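Side-chain contacts in CELL WALL surface anchor family protein (Streptococcus pneumoniae, PDB 2X9Z), which forms the repeating backbone subunit of the pneumococcal pilus, a surface fibre that probably serves in cell adhesion: residues K12-P15 with D16-R19; V26-Q29 with V30-V34. The protein carries 1 engineered substitution. All coordinates share one frame; numbering follows the deposited sequence.

Interaction 1 (K12-P15 with D16-R19); sequences KANP and DTPR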
loop_
_atom_site.group_PDB
_atom_site.type_symbol
_atom_site.label_atom_id
_atom_site.label_comp_id
_atom_site.label_asym_id
_atom_site.label_seq_id
_atom_site.Cartn_x
_atom_site.Cartn_y
_atom_site.Cartn_z
ATOM N N LYS A 12 -12.520 11.853 -7.439
ATOM C CA LYS A 12 -13.501 10.951 -6.842
ATOM C C LYS A 12 -13.168 10.477 -5.429
ATOM O O LYS A 12 -14.015 9.876 -4.770
ATOM C CB LYS A 12 -13.725 9.744 -7.754
ATOM C CG LYS A 12 -14.299 10.094 -9.124
ATOM C CD LYS A 12 -14.566 8.832 -9.942
ATOM C CE LYS A 12 -15.492 9.096 -11.128
ATOM N NZ LYS A 12 -14.850 9.908 -12.194
ATOM N N ALA A 13 -11.952 10.745 -4.955
ATOM C CA ALA A 13 -11.573 10.300 -3.615
ATOM C C ALA A 13 -12.243 11.151 -2.541
ATOM O O ALA A 13 -12.326 12.370 -2.662
ATOM C CB ALA A 13 -10.066 10.319 -3.446
ATOM N N ASN A 14 -12.712 10.493 -1.488
ATOM C CA ASN A 14 -13.466 11.158 -0.435
ATOM C C ASN A 14 -13.466 10.284 0.815
ATOM O O ASN A 14 -14.249 9.342 0.912
ATOM C CB ASN A 14 -14.895 11.414 -0.923
ATOM C CG ASN A 14 -15.707 12.258 0.041
ATOM O OD1 ASN A 14 -15.492 12.225 1.253
ATOM N ND2 ASN A 14 -16.666 13.006 -0.498
ATOM N N PRO A 15 -12.580 10.590 1.778
ATOM C CA PRO A 15 -12.449 9.732 2.964
ATOM C C PRO A 15 -13.716 9.668 3.803
ATOM O O PRO A 15 -13.955 8.648 4.445
ATOM C CB PRO A 15 -11.342 10.411 3.770
ATOM C CG PRO A 15 -10.556 11.170 2.770
ATOM C CD PRO A 15 -11.544 11.640 1.741
ATOM N N ASP A 16 -14.500 10.740 3.808
ATOM C CA ASP A 16 -15.732 10.777 4.592
ATOM C C ASP A 16 -16.826 9.946 3.931
ATOM O O ASP A 16 -17.612 9.282 4.608
ATOM C CB ASP A 16 -16.212 12.219 4.775
ATOM C CG ASP A 16 -15.292 13.033 5.667
ATOM O OD1 ASP A 16 -14.798 12.480 6.673
ATOM O OD2 ASP A 16 -15.068 14.227 5.371
ATOM N N THR A 17 -16.865 9.985 2.603
ATOM C CA THR A 17 -17.891 9.293 1.839
ATOM C C THR A 17 -17.276 8.675 0.594
ATOM O O THR A 17 -17.329 9.265 -0.486
ATOM C CB THR A 17 -19.009 10.260 1.413
ATOM O OG1 THR A 17 -19.469 10.993 2.556
ATOM C CG2 THR A 17 -20.173 9.497 0.789
ATOM N N PRO A 18 -16.674 7.488 0.741
ATOM C CA PRO A 18 -16.043 6.855 -0.422
ATOM C C PRO A 18 -17.061 6.578 -1.530
ATOM O O PRO A 18 -18.254 6.411 -1.262
ATOM C CB PRO A 18 -15.480 5.551 0.151
ATOM C CG PRO A 18 -15.305 5.821 1.608
ATOM C CD PRO A 18 -16.436 6.734 1.983
ATOM N N ARG A 19 -16.583 6.537 -2.770
ATOM C CA ARG A 19 -17.455 6.420 -3.931
ATOM C C ARG A 19 -18.259 5.124 -3.915
ATOM O O ARG A 19 -17.697 4.029 -3.834
ATOM C CB ARG A 19 -16.641 6.536 -5.217
ATOM C CG ARG A 19 -17.492 6.464 -6.464
ATOM C CD ARG A 19 -16.724 6.891 -7.685
ATOM N NE ARG A 19 -15.517 6.104 -7.915
ATOM C CZ ARG A 19 -15.445 5.062 -8.739
ATOM N NH1 ARG A 19 -16.528 4.656 -9.397
ATOM N NH2 ARG A 19 -14.287 4.427 -8.904
#

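Interaction 2 (V26-Q29 with V30-V34); sequences VNHQ and VGDVV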
loop_
_atom_site.group_PDB
_atom_site.type_symbol
_atom_site.label_atom_id
_atom_site.label_comp_id
_atom_site.label_asym_id
_atom_site.label_seq_id
_atom_site.Cartn_x
_atom_site.Cartn_y
_atom_site.Cartn_z
ATOM N N VAL A 26 -13.574 0.441 -13.900
ATOM C CA VAL A 26 -13.819 1.423 -14.946
ATOM C C VAL A 26 -13.184 0.931 -16.243
ATOM O O VAL A 26 -12.015 0.523 -16.266
ATOM C CB VAL A 26 -13.251 2.806 -14.559
ATOM C CG1 VAL A 26 -13.310 3.766 -15.743
ATOM C CG2 VAL A 26 -14.000 3.370 -13.356
ATOM N N ASN A 27 -13.965 0.957 -17.314
ATOM C CA ASN A 27 -13.515 0.494 -18.618
ATOM C C ASN A 27 -12.493 1.431 -19.250
ATOM O O ASN A 27 -12.703 2.645 -19.323
ATOM C CB ASN A 27 -14.708 0.337 -19.556
ATOM C CG ASN A 27 -14.344 -0.366 -20.848
ATOM O OD1 ASN A 27 -13.424 -1.180 -20.886
ATOM N ND2 ASN A 27 -15.074 -0.060 -21.915
ATOM N N HIS A 28 -11.396 0.850 -19.722
ATOM C CA HIS A 28 -10.343 1.590 -20.396
ATOM C C HIS A 28 -9.800 0.793 -21.571
ATOM O O HIS A 28 -10.124 -0.381 -21.745
ATOM C CB HIS A 28 -9.207 1.893 -19.419
ATOM C CG HIS A 28 -9.482 3.064 -18.534
ATOM N ND1 HIS A 28 -9.360 4.363 -18.972
ATOM C CD2 HIS A 28 -9.884 3.136 -17.245
ATOM C CE1 HIS A 28 -9.675 5.188 -17.989
ATOM N NE2 HIS A 28 -9.990 4.469 -16.928
ATOM N N GLN A 29 -8.965 1.441 -22.367
ATOM C CA GLN A 29 -8.254 0.769 -23.447
ATOM C C GLN A 29 -6.763 0.831 -23.180
ATOM O O GLN A 29 -6.285 1.743 -22.495
ATOM C CB GLN A 29 -8.562 1.428 -24.788
ATOM C CG GLN A 29 -10.021 1.335 -25.168
ATOM C CD GLN A 29 -10.296 1.928 -26.529
ATOM O OE1 GLN A 29 -9.925 3.066 -26.810
ATOM N NE2 GLN A 29 -10.947 1.156 -27.386
ATOM N N VAL A 30 -6.033 -0.144 -23.713
ATOM C CA VAL A 30 -4.587 -0.168 -23.591
ATOM C C VAL A 30 -4.029 1.132 -24.162
ATOM O O VAL A 30 -4.386 1.551 -25.270
ATOM C CB VAL A 30 -3.992 -1.414 -24.288
ATOM C CG1 VAL A 30 -2.483 -1.306 -24.411
ATOM C CG2 VAL A 30 -4.386 -2.684 -23.519
ATOM N N GLY A 31 -3.168 1.785 -23.388
ATOM C CA GLY A 31 -2.636 3.077 -23.773
ATOM C C GLY A 31 -3.227 4.238 -22.987
ATOM O O GLY A 31 -2.640 5.314 -22.930
ATOM N N ASP A 32 -4.394 4.029 -22.382
ATOM C CA ASP A 32 -5.046 5.076 -21.597
ATOM C C ASP A 32 -4.174 5.514 -20.413
ATOM O O ASP A 32 -3.624 4.683 -19.687
ATOM C CB ASP A 32 -6.398 4.602 -21.047
ATOM C CG ASP A 32 -7.515 4.615 -22.088
ATOM O OD1 ASP A 32 -7.273 5.000 -23.247
ATOM O OD2 ASP A 32 -8.650 4.235 -21.728
ATOM N N VAL A 33 -4.075 6.821 -20.217
ATOM C CA VAL A 33 -3.436 7.378 -19.035
ATOM C C VAL A 33 -4.497 7.553 -17.958
ATOM O O VAL A 33 -5.414 8.360 -18.098
ATOM C CB VAL A 33 -2.743 8.723 -19.342
ATOM C CG1 VAL A 33 -2.200 9.339 -18.058
ATOM C CG2 VAL A 33 -1.629 8.523 -20.359
ATOM N N VAL A 34 -4.374 6.772 -16.891
ATOM C CA VAL A 34 -5.377 6.735 -15.835
ATOM C C VAL A 34 -4.895 7.590 -14.663
ATOM O O VAL A 34 -3.805 7.369 -14.137
ATOM C CB VAL A 34 -5.617 5.281 -15.365
ATOM C CG1 VAL A 34 -6.717 5.230 -14.315
ATOM C CG2 VAL A 34 -5.959 4.383 -16.562
HETATM O O HOH W 1 -9.200 5.896 -25.064
#

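Interaction 1 (K12-P15 with D16-R19)
A type I-like beta turn from Asn14 to Thr17, with Pro15 and Asp16 at its centre, reverses the chain and is capped by the Asn14 side chain, whose OD1 reaches the backbone N-H groups of Asp16 and Thr17 in an Asx-type arrangement. The sounder bond runs from Thr17 N to Asn14 OD1 (3.0 Å), with an N-H...O angle of 151°. Its donor stands above the amide carbonyl plane and uses no lone pair directly. Asp16 N adds a weak bond to Asn14 OD1 (3.1 Å), and Thr17 N a second, weak one to Asn14 O. With CG anti to the backbone N (chi1 -173°), the Asn14 amide folds over the turn and lies beside Thr17, pointing the same way. This tight reversal belongs to the loop between strands 4-9 and 26-27. Pro18 packs against Asn14 O, its CD 3.6 Å from that oxygen. At the mouth of the reversal, the aliphatic part of Lys12 packs through CD over one face of the Arg19 guanidinium, Lys12 CD lying 3.5 Å from Arg19 NE. The like charges stay apart, Lys12 NZ being 5.8 Å from Arg19 NE, while Asp8 and Asp21 take the arginine in salt bridges.

Interaction 2 (V26-Q29 with V30-V34)
Asp32 OD2 is gripped by two donors, the ring nitrogen of His28 and the backbone N-H of Gln29, which arrive from opposite faces of the carboxylate plane. His28 ND1 gives the shorter bond to Asp32 OD2 (2.8 Å), meeting it on the anti side. The oxygen lies practically in the imidazole plane, yet ring and carboxylate planes stand 82° apart. Gln29 N is 2.9 Å from Asp32 OD2 and comes from well above the carboxylate plane along a nearly straight N-H...O line of 172°. A histidine donating from ND1 next to a carboxylate would probably have its positive form stabilised. The other oxygen, Asp32 OD1, accepts from a water at 2.8 Å, which bridges weakly to Gln29 OE1. These bonds brace a type II beta turn from Gln29 to Asp32, closed by Asp32 N to Gln29 O (3.0 Å), with Gly31 at its third position in a positive-phi conformation (phi 106°). Val34 adds a CH-pi contact, its CG2 4.0 Å from the His28 ring centroid and almost on the ring normal. The turn leads from strand 26-27, paired with 257-259, into strand 33-42; Gly31 and Asp32 bond by backbone to Leu120 at the end of strand 110-120, and Val34 packs on Phe9 of strand 4-9.

Overall arrangement
From the N terminus, strand 4-9 leads into a loop that interaction 1 folds back on itself at 12-19, after which the chain runs through strand 26-27 and turns again at interaction 2 to enter strand 33-42. The two turns are in series, neither nesting nor crossing; their centres lie 22 Å apart, their nearest atoms about 5 Å. Interaction 1 rests on the antiparallel sheet, with Asp6 and Glu37 accepting backbone N-H groups of Asn14 and Ala13. Interaction 2 carries the chain from the edge strand of the mixed sheet to the antiparallel one. Phe9 is common ground, touched by Arg19, Val26 and Val34.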